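Local coordinates for protein transcriptional repressor PagR (Bacillus anthracis, PDB 2ZKZ) that represses expression of the pagA and atxA genes as a dimeric DNA-binding transcription regulator of the ArsR family, at residues A[24-27]-A[28-31]; A[32-35]-A[36-40]; A[83-86]-A[87-90]. All blocks are in the same frame, centred on the assembly; numbering follows the deposited sequence.

Contact 1 (A[24-27]-A[28-31]); sequences MAHP and MRLK
His26 and Arg29 meet through both backbone and side chain where the chain turns from helix 14-24 into helix 27-39. The carbonyl oxygen of His26 takes two amides: Leu30 N, 2.9 Å from His26 O, approaches nearly in line with the carbonyl (168°), and Arg29 N adds a weak bond at the same distance. One residue on, Lys31 N donates to Pro27 O at 3.0 Å. His26 is thus the N-cap and Pro27, which has no amide hydrogen to satisfy, fills the first helical position. In this winged-helix fold of the ArsR family, the corner is preceded by an inverse gamma turn centred on Ala25, closed by His26 N bonding to Met24 O at 2.8 Å.

Arg29 runs extended alongside the imidazole. The two flat groups overlap only partly and tilted, planes 40° apart, with His26 CD2 over the guanidinium face near its rim and 3.3 Å from Arg29 NH1. That NH1 donates to the carbonyl oxygen of Thr23, tying the new helix back to the old one. On the apolar side Met24, bent at chi3 about its CG-SE bond, brings CE to 4.0 Å from Leu30 CD2, the two chains lying roughly perpendicular.

Contact 2 (A[32-35]-A[36-40]); sequences IVNE and LYKHK
Glu35 meets Lys38 through its carboxylate and His39 through its carbonyl oxygen on the last two turns of helix 27-39, which in this ArsR-type winged-helix domain packs on helix 86-95 and on helices 44-51 and 55-65, just ahead of the predicted helix-turn-helix.

The backbone follows the regular i to i+4 pattern. Leu36 N, Tyr37 N and Lys38 N donate in turn to the carbonyl oxygens of Ile32, Val33 and Asn34, and His39 N continues the series on Glu35 O at 2.7 Å. That last oxygen also receives a weak bond from the His39 side chain, ND1 to Glu35 O at 3.1 Å, so two groups of one residue grip it. A weak bond from Lys40 N to Leu36 O follows, and the helix ends at Lys40, whose phi turns positive.

Charged and polar side chains gather on one flank. The Glu35 chain folds at chi2 (-58°), which lays its carboxylate beside Lys38; Lys38 NZ forms a salt bridge with Glu35 OE2 at 3.1 Å, coming from above the carboxylate plane. Asn34 joins from the preceding position, its OD1 lying 3.5 Å from Lys38 CE.

Between the two segments the apolar contact is that of Ile32 with Leu36, which extend alongside each other in the same direction, Ile32 CG2 to Leu36 CD1 4.1 Å apart. Both also pack on Leu70.

At the C-terminal end, Lys40 doubles back so that its NZ donates to Tyr37 O at 2.7 Å, within the carbonyl plane.

Contact 3 (A[83-86]-A[87-90]); sequences INNP and KVEG
Pro86, Lys87 and Val88 form the first turn of helix 86-95, and Asn85 caps it by taking the amide of Lys87. Pro86 holds the first helical position, where the lack of an amide hydrogen costs nothing. Its carbonyl oxygen receives Gly90 N at 2.9 Å, continuing the helical series that Glu89 N opens on Asn85 O in a nearly straight bond of 3.3 Å.

Lys87 gives its amide to the side chain before it. With CG anti to the backbone N (chi1 -169°), the Asn85 amide swings forward over the turn. Its OD1 accepts from Lys87 N at 2.9 Å, the donor slightly tilted from the carbonyl plane. The Lys87 chain then runs out nearly extended until a bend at its last torsion, touching Asp17 and Leu20 of helix 14-24 and Leu95 of the second subunit.

Val88 adds a weak bond from its N to Asn85 O, so both oxygens of Asn85 serve amides of the first turn, which have no preceding turn to bond to. Its side chain stands roughly perpendicular to that of Asn85, Val88 CG2 lying 3.7 Å from Asn85 CB. The other branch, CG1, meets Ile83 CG2 at 3.8 Å, bringing the residue that follows the wing strand against the helix. The whole is an asparagine N-cap followed by proline, placed where the wing of the winged-helix fold passes into the C-terminal helix.

How the contacts relate
Followed from the N terminus, contact 1 (24-27 with 28-31) rounds the corner from helix 14-24 into helix 27-39, and contact 2 (32-35 with 36-40) continues directly along that helix to its end. The chain then passes through the helix-turn-helix region and the two strands of the wing before contact 3 (83-86 with 87-90) starts helix 86-95. Each closes only a local turn, so the three follow in series and none nests in or crosses another. In space they converge: Val33 packs on Val88 and Ile83 lies against Leu36, joining contacts 2 and 3, while Met24 meets Val88 between contacts 1 and 3. Contacts 1 and 3 also touch the second subunit.

Contact 1 (A[24-27]-A[28-31])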
HETATM    1  N   MSE A  24      -4.217   4.261  -1.613  1.00 20.70           N
HETATM    2  CA  MSE A  24      -4.636   3.116  -2.434  1.00 23.67           C
HETATM    3  C   MSE A  24      -5.333   2.030  -1.608  1.00 23.44           C
HETATM    4  O   MSE A  24      -5.907   1.095  -2.170  1.00 26.53           O
HETATM    5  CB  MSE A  24      -3.421   2.455  -3.110  1.00 24.93           C
HETATM    6  CG  MSE A  24      -2.589   3.335  -4.046  1.00 24.82           C
HETATM    7 SE   MSE A  24      -1.011   2.376  -4.697  1.00 32.74          SE
HETATM    8  CE  MSE A  24      -1.909   1.054  -5.780  1.00 25.28           C
ATOM      9  N   ALA A  25      -5.291   2.152  -0.284  1.00 22.34           N
ATOM     10  CA  ALA A  25      -5.859   1.133   0.603  1.00 22.52           C
ATOM     11  C   ALA A  25      -7.382   1.028   0.717  1.00 24.32           C
ATOM     12  O   ALA A  25      -7.924   0.985   1.818  1.00 23.88           O
ATOM     13  CB  ALA A  25      -5.240   1.276   2.005  1.00 23.36           C
ATOM     14  N   HIS A  26      -8.059   0.952  -0.423  1.00 24.16           N
ATOM     15  CA  HIS A  26      -9.515   0.839  -0.485  1.00 26.13           C
ATOM     16  C   HIS A  26      -9.827  -0.051  -1.687  1.00 26.15           C
ATOM     17  O   HIS A  26      -9.304   0.173  -2.776  1.00 25.14           O
ATOM     18  CB  HIS A  26     -10.148   2.224  -0.697  1.00 28.52           C
ATOM     19  CG  HIS A  26      -9.906   3.180   0.430  1.00 32.29           C
ATOM     20  ND1 HIS A  26     -10.752   3.286   1.513  1.00 34.92           N
ATOM     21  CD2 HIS A  26      -8.889   4.044   0.662  1.00 31.45           C
ATOM     22  CE1 HIS A  26     -10.265   4.171   2.365  1.00 33.22           C
ATOM     23  NE2 HIS A  26      -9.136   4.645   1.872  1.00 33.09           N
ATOM     24  N   PRO A  27     -10.686  -1.065  -1.507  1.00 26.46           N
ATOM     25  CA  PRO A  27     -11.064  -1.994  -2.577  1.00 28.89           C
ATOM     26  C   PRO A  27     -11.405  -1.357  -3.925  1.00 27.71           C
ATOM     27  O   PRO A  27     -10.850  -1.732  -4.958  1.00 26.60           O
ATOM     28  CB  PRO A  27     -12.258  -2.736  -1.977  1.00 28.82           C
ATOM     29  CG  PRO A  27     -11.896  -2.799  -0.539  1.00 28.93           C
ATOM     30  CD  PRO A  27     -11.394  -1.399  -0.258  1.00 26.77           C
HETATM   31  N   MSE A  28     -12.321  -0.399  -3.917  1.00 29.05           N
HETATM   32  CA  MSE A  28     -12.726   0.247  -5.160  1.00 29.68           C
HETATM   33  C   MSE A  28     -11.620   1.115  -5.753  1.00 29.16           C
HETATM   34  O   MSE A  28     -11.565   1.313  -6.967  1.00 28.02           O
HETATM   35  CB  MSE A  28     -14.002   1.057  -4.935  1.00 33.82           C
HETATM   36  CG  MSE A  28     -15.236   0.177  -4.713  1.00 39.15           C
HETATM   37 SE   MSE A  28     -15.518  -1.125  -6.144  1.00 51.50          SE
HETATM   38  CE  MSE A  28     -14.744  -2.686  -5.294  1.00 45.38           C
ATOM     39  N   ARG A  29     -10.732   1.628  -4.906  1.00 26.71           N
ATOM     40  CA  ARG A  29      -9.626   2.421  -5.415  1.00 26.43           C
ATOM     41  C   ARG A  29      -8.638   1.492  -6.106  1.00 25.33           C
ATOM     42  O   ARG A  29      -8.055   1.845  -7.130  1.00 24.58           O
ATOM     43  CB  ARG A  29      -8.938   3.196  -4.289  1.00 27.99           C
ATOM     44  CG  ARG A  29      -9.831   4.277  -3.703  1.00 27.83           C
ATOM     45  CD  ARG A  29      -9.092   5.134  -2.713  1.00 27.87           C
ATOM     46  NE  ARG A  29     -10.004   6.040  -2.021  1.00 26.81           N
ATOM     47  CZ  ARG A  29      -9.623   6.901  -1.090  1.00 27.36           C
ATOM     48  NH1 ARG A  29      -8.343   6.979  -0.745  1.00 23.78           N
ATOM     49  NH2 ARG A  29     -10.522   7.665  -0.490  1.00 29.41           N
ATOM     50  N   LEU A  30      -8.444   0.299  -5.557  1.00 24.28           N
ATOM     51  CA  LEU A  30      -7.534  -0.637  -6.206  1.00 24.83           C
ATOM     52  C   LEU A  30      -8.147  -1.051  -7.549  1.00 24.59           C
ATOM     53  O   LEU A  30      -7.430  -1.253  -8.524  1.00 25.23           O
ATOM     54  CB  LEU A  30      -7.280  -1.860  -5.314  1.00 23.25           C
ATOM     55  CG  LEU A  30      -6.415  -1.569  -4.077  1.00 25.10           C
ATOM     56  CD1 LEU A  30      -6.311  -2.816  -3.191  1.00 24.10           C
ATOM     57  CD2 LEU A  30      -5.026  -1.116  -4.527  1.00 21.93           C
ATOM     58  N   LYS A  31      -9.471  -1.170  -7.595  1.00 25.76           N
ATOM     59  CA  LYS A  31     -10.156  -1.525  -8.836  1.00 28.58           C
ATOM     60  C   LYS A  31      -9.908  -0.447  -9.881  1.00 25.28           C
ATOM     61  O   LYS A  31      -9.621  -0.746 -11.035  1.00 27.25           O
ATOM     62  CB  LYS A  31     -11.665  -1.633  -8.626  1.00 31.72           C
ATOM     63  CG  LYS A  31     -12.147  -2.949  -8.071  1.00 40.98           C
ATOM     64  CD  LYS A  31     -13.540  -3.271  -8.615  1.00 43.66           C
ATOM     65  CE  LYS A  31     -13.503  -3.392 -10.139  1.00 46.71           C
ATOM     66  NZ  LYS A  31     -14.799  -3.831 -10.730  1.00 47.19           N
TER

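Contact 2 (A[32-35]-A[36-40])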
ATOM      1  N   ILE A  32     -10.049   0.808  -9.472  1.00 26.53           N
ATOM      2  CA  ILE A  32      -9.837   1.929 -10.380  1.00 25.09           C
ATOM      3  C   ILE A  32      -8.417   1.889 -10.939  1.00 26.31           C
ATOM      4  O   ILE A  32      -8.215   2.003 -12.147  1.00 25.50           O
ATOM      5  CB  ILE A  32     -10.087   3.275  -9.659  1.00 26.35           C
ATOM      6  CG1 ILE A  32     -11.572   3.398  -9.315  1.00 26.07           C
ATOM      7  CG2 ILE A  32      -9.617   4.440 -10.525  1.00 25.38           C
ATOM      8  CD1 ILE A  32     -11.938   4.650  -8.502  1.00 27.72           C
ATOM      9  N   VAL A  33      -7.429   1.715 -10.068  1.00 24.20           N
ATOM     10  CA  VAL A  33      -6.046   1.663 -10.531  1.00 24.70           C
ATOM     11  C   VAL A  33      -5.826   0.500 -11.495  1.00 24.37           C
ATOM     12  O   VAL A  33      -5.155   0.650 -12.522  1.00 24.31           O
ATOM     13  CB  VAL A  33      -5.057   1.537  -9.348  1.00 23.74           C
ATOM     14  CG1 VAL A  33      -3.633   1.392  -9.875  1.00 25.14           C
ATOM     15  CG2 VAL A  33      -5.170   2.758  -8.455  1.00 22.96           C
ATOM     16  N   ASN A  34      -6.377  -0.664 -11.166  1.00 24.85           N
ATOM     17  CA  ASN A  34      -6.233  -1.832 -12.035  1.00 26.86           C
ATOM     18  C   ASN A  34      -6.817  -1.528 -13.426  1.00 27.26           C
ATOM     19  O   ASN A  34      -6.218  -1.848 -14.451  1.00 26.25           O
ATOM     20  CB  ASN A  34      -6.963  -3.037 -11.436  1.00 30.36           C
ATOM     21  CG  ASN A  34      -6.644  -4.327 -12.169  1.00 34.61           C
ATOM     22  OD1 ASN A  34      -7.541  -5.054 -12.599  1.00 36.96           O
ATOM     23  ND2 ASN A  34      -5.358  -4.616 -12.316  1.00 35.69           N
ATOM     24  N   GLU A  35      -7.992  -0.906 -13.450  1.00 27.00           N
ATOM     25  CA  GLU A  35      -8.642  -0.566 -14.715  1.00 29.05           C
ATOM     26  C   GLU A  35      -7.806   0.406 -15.549  1.00 28.78           C
ATOM     27  O   GLU A  35      -7.713   0.263 -16.771  1.00 28.80           O
ATOM     28  CB  GLU A  35     -10.023   0.036 -14.459  1.00 29.12           C
ATOM     29  CG  GLU A  35     -11.059  -0.943 -13.940  1.00 31.34           C
ATOM     30  CD  GLU A  35     -11.285  -2.121 -14.871  1.00 35.69           C
ATOM     31  OE1 GLU A  35     -11.269  -1.932 -16.106  1.00 36.90           O
ATOM     32  OE2 GLU A  35     -11.499  -3.241 -14.366  1.00 37.90           O
ATOM     33  N   LEU A  36      -7.214   1.402 -14.899  1.00 26.73           N
ATOM     34  CA  LEU A  36      -6.383   2.369 -15.604  1.00 28.14           C
ATOM     35  C   LEU A  36      -5.115   1.694 -16.107  1.00 31.09           C
ATOM     36  O   LEU A  36      -4.552   2.085 -17.124  1.00 31.54           O
ATOM     37  CB  LEU A  36      -6.030   3.541 -14.688  1.00 27.38           C
ATOM     38  CG  LEU A  36      -7.200   4.499 -14.464  1.00 28.68           C
ATOM     39  CD1 LEU A  36      -6.858   5.524 -13.379  1.00 28.65           C
ATOM     40  CD2 LEU A  36      -7.526   5.190 -15.785  1.00 28.02           C
ATOM     41  N   TYR A  37      -4.670   0.675 -15.384  1.00 31.42           N
ATOM     42  CA  TYR A  37      -3.485  -0.066 -15.775  1.00 33.84           C
ATOM     43  C   TYR A  37      -3.794  -0.827 -17.064  1.00 33.57           C
ATOM     44  O   TYR A  37      -2.967  -0.896 -17.974  1.00 34.29           O
ATOM     45  CB  TYR A  37      -3.093  -1.040 -14.656  1.00 34.02           C
ATOM     46  CG  TYR A  37      -2.147  -2.132 -15.083  1.00 37.34           C
ATOM     47  CD1 TYR A  37      -0.866  -1.837 -15.546  1.00 37.50           C
ATOM     48  CD2 TYR A  37      -2.545  -3.468 -15.050  1.00 39.87           C
ATOM     49  CE1 TYR A  37      -0.007  -2.843 -15.969  1.00 40.01           C
ATOM     50  CE2 TYR A  37      -1.694  -4.483 -15.471  1.00 42.22           C
ATOM     51  CZ  TYR A  37      -0.430  -4.164 -15.929  1.00 42.22           C
ATOM     52  OH  TYR A  37       0.405  -5.171 -16.351  1.00 46.82           O
ATOM     53  N   LYS A  38      -4.999  -1.376 -17.138  1.00 34.30           N
ATOM     54  CA  LYS A  38      -5.434  -2.141 -18.300  1.00 35.12           C
ATOM     55  C   LYS A  38      -5.871  -1.288 -19.491  1.00 34.77           C
ATOM     56  O   LYS A  38      -5.570  -1.623 -20.636  1.00 33.66           O
ATOM     57  CB  LYS A  38      -6.578  -3.082 -17.906  1.00 36.13           C
ATOM     58  CG  LYS A  38      -6.166  -4.203 -16.958  1.00 40.69           C
ATOM     59  CD  LYS A  38      -7.320  -5.158 -16.681  1.00 42.65           C
ATOM     60  CE  LYS A  38      -8.464  -4.462 -15.960  1.00 47.16           C
ATOM     61  NZ  LYS A  38      -9.668  -5.331 -15.839  1.00 47.56           N
ATOM     62  N   HIS A  39      -6.570  -0.186 -19.225  1.00 33.27           N
ATOM     63  CA  HIS A  39      -7.062   0.683 -20.291  1.00 32.49           C
ATOM     64  C   HIS A  39      -6.253   1.952 -20.551  1.00 32.99           C
ATOM     65  O   HIS A  39      -6.536   2.692 -21.503  1.00 32.65           O
ATOM     66  CB  HIS A  39      -8.520   1.044 -20.010  1.00 33.92           C
ATOM     67  CG  HIS A  39      -9.417  -0.146 -19.898  1.00 38.08           C
ATOM     68  ND1 HIS A  39     -10.019  -0.519 -18.716  1.00 39.87           N
ATOM     69  CD2 HIS A  39      -9.804  -1.057 -20.822  1.00 38.84           C
ATOM     70  CE1 HIS A  39     -10.740  -1.608 -18.917  1.00 39.88           C
ATOM     71  NE2 HIS A  39     -10.626  -1.956 -20.186  1.00 41.45           N
ATOM     72  N   LYS A  40      -5.262   2.207 -19.697  1.00 30.84           N
ATOM     73  CA  LYS A  40      -4.370   3.363 -19.816  1.00 29.94           C
ATOM     74  C   LYS A  40      -4.992   4.744 -19.620  1.00 29.59           C
ATOM     75  O   LYS A  40      -4.389   5.616 -18.994  1.00 27.53           O
ATOM     76  CB  LYS A  40      -3.646   3.330 -21.168  1.00 32.45           C
ATOM     77  CG  LYS A  40      -2.874   2.039 -21.419  1.00 36.26           C
ATOM     78  CD  LYS A  40      -1.941   1.720 -20.258  1.00 39.58           C
ATOM     79  CE  LYS A  40      -1.332   0.332 -20.390  1.00 43.18           C
ATOM     80  NZ  LYS A  40      -0.619  -0.087 -19.140  1.00 42.29           N
TER

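Contact 3 (A[83-86]-A[87-90])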
ATOM      1  N   ILE A  83      -2.188   6.644 -15.030  1.00 27.09           N
ATOM      2  CA  ILE A  83      -1.205   6.358 -13.992  1.00 29.75           C
ATOM      3  C   ILE A  83       0.137   6.838 -14.536  1.00 31.27           C
ATOM      4  O   ILE A  83       0.573   6.383 -15.595  1.00 30.39           O
ATOM      5  CB  ILE A  83      -1.080   4.847 -13.702  1.00 29.33           C
ATOM      6  CG1 ILE A  83      -2.420   4.271 -13.247  1.00 27.88           C
ATOM      7  CG2 ILE A  83      -0.021   4.617 -12.628  1.00 27.75           C
ATOM      8  CD1 ILE A  83      -2.419   2.733 -13.203  1.00 25.19           C
ATOM      9  N   ASN A  84       0.780   7.764 -13.834  1.00 33.10           N
ATOM     10  CA  ASN A  84       2.079   8.254 -14.280  1.00 36.08           C
ATOM     11  C   ASN A  84       3.170   8.013 -13.227  1.00 35.67           C
ATOM     12  O   ASN A  84       4.347   8.284 -13.469  1.00 36.09           O
ATOM     13  CB  ASN A  84       1.986   9.740 -14.636  1.00 38.96           C
ATOM     14  CG  ASN A  84       2.253  10.643 -13.455  1.00 43.50           C
ATOM     15  OD1 ASN A  84       1.746  10.418 -12.355  1.00 44.74           O
ATOM     16  ND2 ASN A  84       3.048  11.684 -13.681  1.00 43.92           N
ATOM     17  N   ASN A  85       2.774   7.497 -12.065  1.00 34.28           N
ATOM     18  CA  ASN A  85       3.717   7.195 -10.990  1.00 33.36           C
ATOM     19  C   ASN A  85       4.147   5.740 -11.139  1.00 34.44           C
ATOM     20  O   ASN A  85       3.322   4.823 -11.069  1.00 33.82           O
ATOM     21  CB  ASN A  85       3.061   7.390  -9.624  1.00 34.43           C
ATOM     22  CG  ASN A  85       4.061   7.340  -8.480  1.00 34.83           C
ATOM     23  OD1 ASN A  85       4.935   6.474  -8.439  1.00 33.11           O
ATOM     24  ND2 ASN A  85       3.930   8.268  -7.541  1.00 34.78           N
ATOM     25  N   PRO A  86       5.449   5.510 -11.355  1.00 33.76           N
ATOM     26  CA  PRO A  86       6.012   4.168 -11.521  1.00 34.10           C
ATOM     27  C   PRO A  86       5.686   3.238 -10.354  1.00 32.49           C
ATOM     28  O   PRO A  86       5.421   2.050 -10.551  1.00 31.24           O
ATOM     29  CB  PRO A  86       7.514   4.432 -11.625  1.00 35.94           C
ATOM     30  CG  PRO A  86       7.585   5.821 -12.179  1.00 37.74           C
ATOM     31  CD  PRO A  86       6.512   6.529 -11.398  1.00 36.22           C
ATOM     32  N   LYS A  87       5.706   3.781  -9.139  1.00 31.24           N
ATOM     33  CA  LYS A  87       5.425   2.977  -7.953  1.00 32.00           C
ATOM     34  C   LYS A  87       4.000   2.426  -7.960  1.00 29.92           C
ATOM     35  O   LYS A  87       3.766   1.269  -7.591  1.00 27.71           O
ATOM     36  CB  LYS A  87       5.664   3.798  -6.684  1.00 34.12           C
ATOM     37  CG  LYS A  87       7.120   4.156  -6.433  1.00 35.85           C
ATOM     38  CD  LYS A  87       7.297   4.738  -5.032  1.00 40.03           C
ATOM     39  CE  LYS A  87       8.760   5.001  -4.702  1.00 40.14           C
ATOM     40  NZ  LYS A  87       9.352   6.035  -5.592  1.00 43.73           N
ATOM     41  N   VAL A  88       3.052   3.255  -8.385  1.00 28.40           N
ATOM     42  CA  VAL A  88       1.655   2.840  -8.451  1.00 27.72           C
ATOM     43  C   VAL A  88       1.491   1.697  -9.440  1.00 27.17           C
ATOM     44  O   VAL A  88       0.854   0.691  -9.135  1.00 25.15           O
ATOM     45  CB  VAL A  88       0.735   4.007  -8.875  1.00 25.20           C
ATOM     46  CG1 VAL A  88      -0.698   3.509  -9.031  1.00 26.92           C
ATOM     47  CG2 VAL A  88       0.800   5.111  -7.838  1.00 24.58           C
ATOM     48  N   GLU A  89       2.066   1.847 -10.628  1.00 30.47           N
ATOM     49  CA  GLU A  89       1.966   0.791 -11.635  1.00 33.31           C
ATOM     50  C   GLU A  89       2.626  -0.481 -11.115  1.00 31.77           C
ATOM     51  O   GLU A  89       2.088  -1.577 -11.262  1.00 29.37           O
ATOM     52  CB  GLU A  89       2.643   1.213 -12.945  1.00 37.04           C
ATOM     53  CG  GLU A  89       2.614   0.122 -14.006  1.00 43.70           C
ATOM     54  CD  GLU A  89       3.198   0.569 -15.335  1.00 49.41           C
ATOM     55  OE1 GLU A  89       4.344   1.068 -15.345  1.00 52.49           O
ATOM     56  OE2 GLU A  89       2.512   0.414 -16.372  1.00 50.02           O
ATOM     57  N   GLY A  90       3.794  -0.322 -10.498  1.00 32.50           N
ATOM     58  CA  GLY A  90       4.505  -1.468  -9.961  1.00 29.96           C
ATOM     59  C   GLY A  90       3.696  -2.222  -8.919  1.00 29.55           C
ATOM     60  O   GLY A  90       3.667  -3.450  -8.915  1.00 28.83           O
TER